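Local atomic coordinates of putative fimbrium tip subunit Fim1F (Parabacteroides distasonis, PDB entry 3R4R), a protein that probably forms part of the tip of fimbriae, the surface filaments through which the bacterium adheres and builds biofilms. Residues V49-K54 with R58-N63; Y254-N259 with I278-E283; I203-F206 with V211-G214. One frame throughout, in Å; residues are numbered along the deposited sequence.

How the contacts relate
Contacts 1 and 2 lie on opposite sides of the chain's centre, about 41 Å apart between centres; contact 3 sits between, 20 Å from contact 1 and 22 Å from contact 2. All three are partly buried. Contact 1 joins neighbouring strands through backbone hydrogen bonds, with Val49, Ala50, Val51 and Phe52 buried on one strand against partly exposed residues on the other. Contact 2 buries Phe256 between facing layers, in an aromatic cluster without hydrogen bonds between its segments. Contact 3 is made within one irregular connection: a partly exposed isoleucine meets Glu212 and buried Asn213, whose polar groups bind other residues. 203-206/211-214 brushes 254-259, where Val211 meets Asn259.

Contact 1. Residues V49-K54 with R58-N63; sequences VAVFDK and RIYFKN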
loop_
_atom_site.group_PDB
_atom_site.type_symbol
_atom_site.label_atom_id
_atom_site.label_comp_id
_atom_site.label_asym_id
_atom_site.label_seq_id
_atom_site.Cartn_x
_atom_site.Cartn_y
_atom_site.Cartn_z
ATOM N N VAL A 49 -14.088 -4.631 -4.568
ATOM C CA VAL A 49 -14.847 -4.348 -3.351
ATOM C C VAL A 49 -15.583 -5.626 -2.978
ATOM O O VAL A 49 -16.222 -6.251 -3.822
ATOM C CB VAL A 49 -15.794 -3.119 -3.523
ATOM C CG1 VAL A 49 -16.714 -2.935 -2.323
ATOM C CG2 VAL A 49 -14.992 -1.847 -3.787
ATOM N N ALA A 50 -15.421 -6.040 -1.734
ATOM C CA ALA A 50 -16.039 -7.240 -1.204
ATOM C C ALA A 50 -16.880 -6.889 0.010
ATOM O O ALA A 50 -16.444 -6.083 0.827
ATOM C CB ALA A 50 -14.962 -8.271 -0.854
ATOM N N VAL A 51 -18.091 -7.467 0.118
ATOM C CA VAL A 51 -19.018 -7.265 1.242
ATOM C C VAL A 51 -19.238 -8.630 1.918
ATOM O O VAL A 51 -19.547 -9.615 1.240
ATOM C CB VAL A 51 -20.365 -6.588 0.822
ATOM C CG1 VAL A 51 -21.322 -6.465 2.000
ATOM C CG2 VAL A 51 -20.122 -5.215 0.194
ATOM N N PHE A 52 -19.063 -8.674 3.247
ATOM C CA PHE A 52 -19.169 -9.900 4.041
ATOM C C PHE A 52 -20.201 -9.798 5.130
ATOM O O PHE A 52 -20.357 -8.718 5.703
ATOM C CB PHE A 52 -17.817 -10.238 4.710
ATOM C CG PHE A 52 -16.633 -10.322 3.792
ATOM C CD1 PHE A 52 -16.273 -11.530 3.206
ATOM C CD2 PHE A 52 -15.841 -9.202 3.546
ATOM C CE1 PHE A 52 -15.169 -11.610 2.358
ATOM C CE2 PHE A 52 -14.733 -9.281 2.703
ATOM C CZ PHE A 52 -14.403 -10.484 2.113
ATOM N N ASP A 53 -20.806 -10.946 5.513
ATOM C CA ASP A 53 -21.747 -10.982 6.635
ATOM C C ASP A 53 -20.954 -11.100 7.971
ATOM O O ASP A 53 -19.720 -11.086 7.955
ATOM C CB ASP A 53 -22.790 -12.121 6.484
ATOM C CG ASP A 53 -22.299 -13.564 6.391
ATOM O OD1 ASP A 53 -21.166 -13.842 6.832
ATOM O OD2 ASP A 53 -23.099 -14.434 5.990
ATOM N N LYS A 54 -21.662 -11.224 9.110
ATOM C CA LYS A 54 -21.055 -11.331 10.436
ATOM C C LYS A 54 -20.153 -12.590 10.562
ATOM O O LYS A 54 -19.183 -12.556 11.315
ATOM C CB LYS A 54 -22.140 -11.359 11.542
ATOM C CG LYS A 54 -23.102 -12.541 11.548
ATOM C CD LYS A 54 -23.955 -12.531 12.818
ATOM C CE LYS A 54 -24.850 -13.741 12.970
ATOM N NZ LYS A 54 -25.627 -13.690 14.246
ATOM N N ARG A 58 -18.608 -14.036 2.060
ATOM C CA ARG A 58 -18.763 -12.961 1.092
ATOM C C ARG A 58 -20.145 -13.067 0.479
ATOM O O ARG A 58 -20.515 -14.133 -0.007
ATOM C CB ARG A 58 -17.656 -12.974 0.020
ATOM C CG ARG A 58 -17.624 -11.680 -0.816
ATOM C CD ARG A 58 -16.590 -11.731 -1.909
ATOM N NE ARG A 58 -16.849 -12.804 -2.877
ATOM C CZ ARG A 58 -16.015 -13.139 -3.856
ATOM N NH1 ARG A 58 -14.835 -12.540 -3.969
ATOM N NH2 ARG A 58 -16.322 -14.127 -4.686
ATOM N N ILE A 59 -20.927 -11.972 0.573
ATOM C CA ILE A 59 -22.291 -11.918 0.041
ATOM C C ILE A 59 -22.284 -11.135 -1.292
ATOM O O ILE A 59 -23.116 -11.400 -2.145
ATOM C CB ILE A 59 -23.316 -11.314 1.053
ATOM C CG1 ILE A 59 -23.006 -9.824 1.402
ATOM C CG2 ILE A 59 -23.453 -12.203 2.319
ATOM C CD1 ILE A 59 -24.105 -9.061 2.141
ATOM N N TYR A 60 -21.334 -10.210 -1.481
ATOM C CA TYR A 60 -21.255 -9.393 -2.689
ATOM C C TYR A 60 -19.812 -9.038 -3.009
ATOM O O TYR A 60 -19.000 -8.861 -2.088
ATOM C CB TYR A 60 -22.093 -8.099 -2.478
ATOM C CG TYR A 60 -22.020 -7.046 -3.575
ATOM C CD1 TYR A 60 -22.903 -7.064 -4.644
ATOM C CD2 TYR A 60 -21.105 -6.000 -3.508
ATOM C CE1 TYR A 60 -22.850 -6.097 -5.649
ATOM C CE2 TYR A 60 -21.034 -5.031 -4.515
ATOM C CZ TYR A 60 -21.934 -5.066 -5.568
ATOM O OH TYR A 60 -21.922 -4.101 -6.559
ATOM N N PHE A 61 -19.504 -8.883 -4.312
ATOM C CA PHE A 61 -18.214 -8.363 -4.749
ATOM C C PHE A 61 -18.404 -7.662 -6.095
ATOM O O PHE A 61 -19.249 -8.080 -6.888
ATOM C CB PHE A 61 -17.102 -9.443 -4.824
ATOM C CG PHE A 61 -16.993 -10.179 -6.135
ATOM C CD1 PHE A 61 -17.745 -11.324 -6.371
ATOM C CD2 PHE A 61 -16.167 -9.706 -7.149
ATOM C CE1 PHE A 61 -17.675 -11.981 -7.599
ATOM C CE2 PHE A 61 -16.118 -10.349 -8.383
ATOM C CZ PHE A 61 -16.863 -11.491 -8.599
ATOM N N LYS A 62 -17.556 -6.673 -6.401
ATOM C CA LYS A 62 -17.596 -5.988 -7.690
ATOM C C LYS A 62 -16.223 -5.455 -7.973
ATOM O O LYS A 62 -15.497 -5.052 -7.051
ATOM C CB LYS A 62 -18.672 -4.877 -7.702
ATOM C CG LYS A 62 -18.771 -4.056 -8.974
ATOM C CD LYS A 62 -20.072 -3.262 -9.026
ATOM C CE LYS A 62 -20.153 -2.243 -10.149
ATOM N NZ LYS A 62 -19.947 -2.818 -11.502
ATOM N N ASN A 63 -15.844 -5.510 -9.255
ATOM C CA ASN A 63 -14.583 -5.002 -9.764
ATOM C C ASN A 63 -14.866 -3.765 -10.563
ATOM O O ASN A 63 -15.618 -3.832 -11.549
ATOM C CB ASN A 63 -13.851 -6.072 -10.588
ATOM C CG ASN A 63 -13.441 -7.261 -9.751
ATOM O OD1 ASN A 63 -12.899 -7.144 -8.635
ATOM N ND2 ASN A 63 -13.646 -8.433 -10.293
#
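A classic beta bulge interrupts the hairpin of strands 46-52 and 58-65 where Val51 faces both Ile59 and Tyr60. Val51 O takes two amides, a good bond from Ile59 N at 2.8 Å and a weak one from Tyr60 N at 3.3 Å. Past the bulge the antiparallel ladder is regular. Val51 N binds Tyr60 O at 2.8 Å, and Val49 and Lys62 exchange bonds in both directions. Between these hydrogen-bonded pairs lies the non-hydrogen-bonded pair Ala50-Phe61, beside which Phe61 CA comes within 3.0 Å of Val49 O. On the side of the hairpin that carries Val49, Val51 and Tyr60, Val51 spreads its two methyls: CG1, anti to the backbone N (chi1 177°), meets Ile59 CG1 at 3.8 Å, and CG2 reaches Tyr60 CD2 at 3.9 Å. Leu85 of strand 78-90 packs on Val49, Val51 and Tyr60, consistent with a transthyretin-like beta sandwich. The one-residue shift sets Phe52 against Arg58 on the other side. With its CG beside the backbone N (chi1 -54°), the Phe52 ring swings across the hairpin until CD1 is 3.6 Å from Arg58 CA. Arg58 runs on past Ala50 CB and bends at chi3, bringing the centre of its guanidinium under Phe61 CD1, 3.5 Å above the plane. Its NH2 binds Asp115 O and its NH1 binds Tyr127 OH.

Contact 2. Residues Y254-N259 with I278-E283; sequences YPFPAN and IEWVLE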
loop_
_atom_site.group_PDB
_atom_site.type_symbol
_atom_site.label_atom_id
_atom_site.label_comp_id
_atom_site.label_asym_id
_atom_site.label_seq_id
_atom_site.Cartn_x
_atom_site.Cartn_y
_atom_site.Cartn_z
ATOM N N TYR A 254 25.934 -1.213 1.176
ATOM C CA TYR A 254 25.486 -0.646 2.442
ATOM C C TYR A 254 24.128 -1.290 2.822
ATOM O O TYR A 254 23.134 -1.102 2.114
ATOM C CB TYR A 254 25.403 0.893 2.368
ATOM C CG TYR A 254 26.706 1.563 1.972
ATOM C CD1 TYR A 254 27.713 1.787 2.910
ATOM C CD2 TYR A 254 26.921 2.000 0.667
ATOM C CE1 TYR A 254 28.906 2.422 2.556
ATOM C CE2 TYR A 254 28.113 2.630 0.301
ATOM C CZ TYR A 254 29.104 2.839 1.250
ATOM O OH TYR A 254 30.290 3.448 0.901
ATOM N N PRO A 255 24.078 -2.092 3.911
ATOM C CA PRO A 255 22.827 -2.798 4.241
ATOM C C PRO A 255 21.962 -2.073 5.278
ATOM O O PRO A 255 22.475 -1.467 6.229
ATOM C CB PRO A 255 23.326 -4.129 4.816
ATOM C CG PRO A 255 24.803 -3.909 5.166
ATOM C CD PRO A 255 25.170 -2.496 4.822
ATOM N N PHE A 256 20.631 -2.173 5.093
ATOM C CA PHE A 256 19.607 -1.599 5.971
ATOM C C PHE A 256 18.658 -2.701 6.463
ATOM O O PHE A 256 18.397 -3.637 5.702
ATOM C CB PHE A 256 18.821 -0.484 5.248
ATOM C CG PHE A 256 19.642 0.743 4.893
ATOM C CD1 PHE A 256 20.409 0.777 3.739
ATOM C CD2 PHE A 256 19.599 1.880 5.687
ATOM C CE1 PHE A 256 21.198 1.891 3.440
ATOM C CE2 PHE A 256 20.356 3.002 5.369
ATOM C CZ PHE A 256 21.193 2.987 4.276
ATOM N N PRO A 257 18.136 -2.650 7.716
ATOM C CA PRO A 257 17.221 -3.723 8.160
ATOM C C PRO A 257 15.905 -3.599 7.418
ATOM O O PRO A 257 15.242 -2.557 7.495
ATOM C CB PRO A 257 17.080 -3.495 9.676
ATOM C CG PRO A 257 18.054 -2.399 10.022
ATOM C CD PRO A 257 18.326 -1.635 8.773
ATOM N N ALA A 258 15.570 -4.645 6.633
ATOM C CA ALA A 258 14.403 -4.704 5.753
ATOM C C ALA A 258 13.090 -4.446 6.504
ATOM O O ALA A 258 12.195 -3.830 5.946
ATOM C CB ALA A 258 14.341 -6.061 5.080
ATOM N N ASN A 259 13.005 -4.857 7.783
ATOM C CA ASN A 259 11.797 -4.710 8.603
ATOM C C ASN A 259 11.608 -3.239 9.130
ATOM O O ASN A 259 10.611 -2.971 9.812
ATOM C CB ASN A 259 11.822 -5.696 9.780
ATOM C CG ASN A 259 13.033 -5.652 10.661
ATOM O OD1 ASN A 259 14.146 -5.338 10.235
ATOM N ND2 ASN A 259 12.855 -6.092 11.888
ATOM N N ILE A 278 30.912 6.457 6.080
ATOM C CA ILE A 278 29.651 7.175 5.876
ATOM C C ILE A 278 28.681 6.749 7.010
ATOM O O ILE A 278 28.519 5.557 7.297
ATOM C CB ILE A 278 29.022 6.982 4.450
ATOM C CG1 ILE A 278 30.003 7.406 3.330
ATOM C CG2 ILE A 278 27.694 7.744 4.331
ATOM C CD1 ILE A 278 29.535 7.126 1.841
ATOM N N GLU A 279 28.068 7.749 7.653
ATOM C CA GLU A 279 27.107 7.592 8.738
ATOM C C GLU A 279 25.712 7.796 8.136
ATOM O O GLU A 279 25.332 8.927 7.820
ATOM C CB GLU A 279 27.466 8.592 9.859
ATOM C CG GLU A 279 26.666 8.571 11.156
ATOM C CD GLU A 279 27.239 9.476 12.238
ATOM O OE1 GLU A 279 28.484 9.541 12.367
ATOM O OE2 GLU A 279 26.443 10.058 13.011
ATOM N N TRP A 280 24.985 6.679 7.910
ATOM C CA TRP A 280 23.679 6.658 7.266
ATOM C C TRP A 280 22.558 6.983 8.248
ATOM O O TRP A 280 22.567 6.566 9.407
ATOM C CB TRP A 280 23.407 5.300 6.605
ATOM C CG TRP A 280 24.368 5.000 5.490
ATOM C CD1 TRP A 280 25.537 4.302 5.583
ATOM C CD2 TRP A 280 24.328 5.534 4.153
ATOM N NE1 TRP A 280 26.203 4.325 4.375
ATOM C CE2 TRP A 280 25.480 5.067 3.478
ATOM C CE3 TRP A 280 23.412 6.332 3.448
ATOM C CZ2 TRP A 280 25.733 5.363 2.133
ATOM C CZ3 TRP A 280 23.661 6.618 2.115
ATOM C CH2 TRP A 280 24.814 6.147 1.473
ATOM N N VAL A 281 21.568 7.710 7.729
ATOM C CA VAL A 281 20.387 8.242 8.404
ATOM C C VAL A 281 19.104 7.752 7.711
ATOM O O VAL A 281 18.877 8.007 6.515
ATOM C CB VAL A 281 20.416 9.806 8.438
ATOM C CG1 VAL A 281 19.176 10.370 9.121
ATOM C CG2 VAL A 281 21.691 10.361 9.073
ATOM N N LEU A 282 18.240 7.095 8.479
ATOM C CA LEU A 282 16.960 6.672 7.945
ATOM C C LEU A 282 15.881 7.539 8.574
ATOM O O LEU A 282 15.712 7.522 9.796
ATOM C CB LEU A 282 16.721 5.165 8.178
ATOM C CG LEU A 282 15.435 4.583 7.606
ATOM C CD1 LEU A 282 15.275 4.893 6.101
ATOM C CD2 LEU A 282 15.373 3.103 7.860
ATOM N N GLU A 283 15.187 8.326 7.739
ATOM C CA GLU A 283 14.142 9.240 8.194
ATOM C C GLU A 283 12.733 8.706 7.858
ATOM O O GLU A 283 12.495 8.238 6.754
ATOM C CB GLU A 283 14.322 10.650 7.563
ATOM C CG GLU A 283 13.266 11.673 7.986
ATOM C CD GLU A 283 13.219 13.015 7.275
ATOM O OE1 GLU A 283 14.148 13.321 6.495
ATOM O OE2 GLU A 283 12.246 13.769 7.508
#
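An aromatic cluster of Tyr254, Phe256 and Trp280 lies between two facing layers of a transthyretin-like beta sandwich. Strand 251-257, paired with 240-246, lies in one layer, and strand 278-284, paired with 266-273, in the other. The local axes run 10.0 Å apart, so the strands meet through side chains alone, without a hydrogen bond between them. With CG beside the backbone N (chi1 -64°), Trp280 sends its indole across to the other layer, and different parts of it serve the two rings. Phe256 presents its edge to the indole face, an offset edge-to-face pair with planes at 77°; its CZ comes 4.0 Å from Trp280 CG. The opposite indole face is covered by Ile278 CG2 from its own strand, 3.5 Å above the plane toward the rim, so the ring is held between the two. Tyr254 instead receives the side of the indole that carries NE1 and CZ2. Trp280 CZ2 stands 3.8 Å above the centre of the Tyr254 ring, NE1 is 3.3 Å from Tyr254 CD1, and the planes meet obliquely at 53°. Ile269 of strand 266-273 packs against both Phe256 and Trp280. With an alanine in place of Trp280, a gap is likely to open between the layers, and the edge of Phe256 and the face of Tyr254 would both lose their partner. At the far end of Tyr254, OH binds Ser247 OG and rests 3.9 Å from Ile278 CD1.

Contact 3. Residues I203-F206 with V211-G214; sequences ITIF and VENG
Ile205 is the first residue of 203-206 to meet 211-214, packing on Glu212 and Asn213. Its side chain heads for the opposing backbone and splits its contacts between two residues. The CG2 methyl, anti to the carbonyl carbon, lies 3.6 Å from Glu212 CB. The longer branch starts between the backbone N and the carbonyl carbon (chi1 48°) and then extends, which carries CD1 along to Asn213 CB at 3.7 Å. Ile205 and Glu212 lie alongside each other pointing in opposing senses, so the carboxylate travels back past the isoleucine and OE1 ends 3.6 Å from Ile205 CB. Both segments belong to the irregular connection between strands 191-202 and 218-219, within the C-terminal domain of this transthyretin-like protein; neither forms helix or strand, and the contact is by side chains rather than a backbone ladder. Phe206 comes next and offers its backbone: its N lies 3.5 Å from Glu212 OE1, a proximity and not a hydrogen bond. That oxygen accepts instead from Asn207 N and makes a salt bridge with Lys263, two partners that would probably favour an ionised carboxylate. The Phe206 side chain packs on Ile145 and Lys147 of strand 144-152 and lies about 4 Å from a bound 1,2-ethanediol, probably from the crystallisation liquor. On the facing segment, Asn213 CB meets the isoleucine methyl; with CG anti to its own N (chi1 -171°) the amide is carried to the backbone, where ND2 binds Ser200 O, and OD1 accepts from Lys202 N and from Ala215 N, the latter closing an Asx turn.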
loop_
_atom_site.group_PDB
_atom_site.type_symbol
_atom_site.label_atom_id
_atom_site.label_comp_id
_atom_site.label_asym_id
_atom_site.label_seq_id
_atom_site.Cartn_x
_atom_site.Cartn_y
_atom_site.Cartn_z
ATOM N N ILE A 203 -2.891 -9.215 1.828
ATOM C CA ILE A 203 -3.804 -8.097 1.529
ATOM C C ILE A 203 -4.813 -7.811 2.664
ATOM O O ILE A 203 -5.811 -7.120 2.419
ATOM C CB ILE A 203 -4.605 -8.406 0.214
ATOM C CG1 ILE A 203 -5.381 -9.767 0.328
ATOM C CG2 ILE A 203 -3.680 -8.360 -1.022
ATOM C CD1 ILE A 203 -6.432 -10.026 -0.717
ATOM N N THR A 204 -4.586 -8.334 3.870
ATOM C CA THR A 204 -5.528 -8.165 4.983
ATOM C C THR A 204 -4.846 -7.517 6.198
ATOM O O THR A 204 -5.365 -7.601 7.325
ATOM C CB THR A 204 -6.115 -9.537 5.367
ATOM O OG1 THR A 204 -5.078 -10.467 5.729
ATOM C CG2 THR A 204 -7.083 -10.088 4.347
ATOM N N ILE A 205 -3.674 -6.885 5.962
ATOM C CA ILE A 205 -2.802 -6.281 6.966
ATOM C C ILE A 205 -2.942 -4.758 6.858
ATOM O O ILE A 205 -2.733 -4.185 5.793
ATOM C CB ILE A 205 -1.345 -6.800 6.783
ATOM C CG1 ILE A 205 -0.905 -6.721 5.297
ATOM C CG2 ILE A 205 -1.296 -8.275 7.278
ATOM C CD1 ILE A 205 0.484 -7.015 5.014
ATOM N N PHE A 206 -3.355 -4.115 7.965
ATOM C CA PHE A 206 -3.675 -2.690 7.936
ATOM C C PHE A 206 -2.901 -1.812 8.968
ATOM O O PHE A 206 -3.238 -0.628 9.090
ATOM C CB PHE A 206 -5.182 -2.536 8.239
ATOM C CG PHE A 206 -6.088 -3.333 7.331
ATOM C CD1 PHE A 206 -6.437 -2.854 6.076
ATOM C CD2 PHE A 206 -6.638 -4.545 7.753
ATOM C CE1 PHE A 206 -7.280 -3.591 5.240
ATOM C CE2 PHE A 206 -7.495 -5.267 6.920
ATOM C CZ PHE A 206 -7.797 -4.791 5.669
ATOM N N VAL A 211 5.304 -4.073 11.135
ATOM C CA VAL A 211 5.527 -4.902 9.945
ATOM C C VAL A 211 4.717 -6.218 10.150
ATOM O O VAL A 211 4.875 -6.876 11.167
ATOM C CB VAL A 211 7.045 -5.126 9.651
ATOM C CG1 VAL A 211 7.772 -5.835 10.786
ATOM C CG2 VAL A 211 7.268 -5.852 8.333
ATOM N N GLU A 212 3.786 -6.536 9.220
ATOM C CA GLU A 212 2.892 -7.714 9.322
ATOM C C GLU A 212 3.030 -8.673 8.119
ATOM O O GLU A 212 2.628 -9.831 8.234
ATOM C CB GLU A 212 1.420 -7.268 9.412
ATOM C CG GLU A 212 1.017 -6.425 10.602
ATOM C CD GLU A 212 -0.272 -5.653 10.374
ATOM O OE1 GLU A 212 -0.248 -4.707 9.555
ATOM O OE2 GLU A 212 -1.286 -5.942 11.051
ATOM N N ASN A 213 3.561 -8.192 6.956
ATOM C CA ASN A 213 3.660 -9.041 5.760
ATOM C C ASN A 213 4.767 -10.181 5.877
ATOM O O ASN A 213 5.987 -9.933 5.878
ATOM C CB ASN A 213 3.948 -8.202 4.531
ATOM C CG ASN A 213 3.852 -8.960 3.246
ATOM O OD1 ASN A 213 3.095 -9.914 3.135
ATOM N ND2 ASN A 213 4.568 -8.517 2.217
ATOM N N GLY A 214 4.268 -11.422 5.870
ATOM C CA GLY A 214 5.049 -12.654 5.894
ATOM C C GLY A 214 5.431 -13.168 4.512
ATOM O O GLY A 214 6.353 -13.984 4.391
#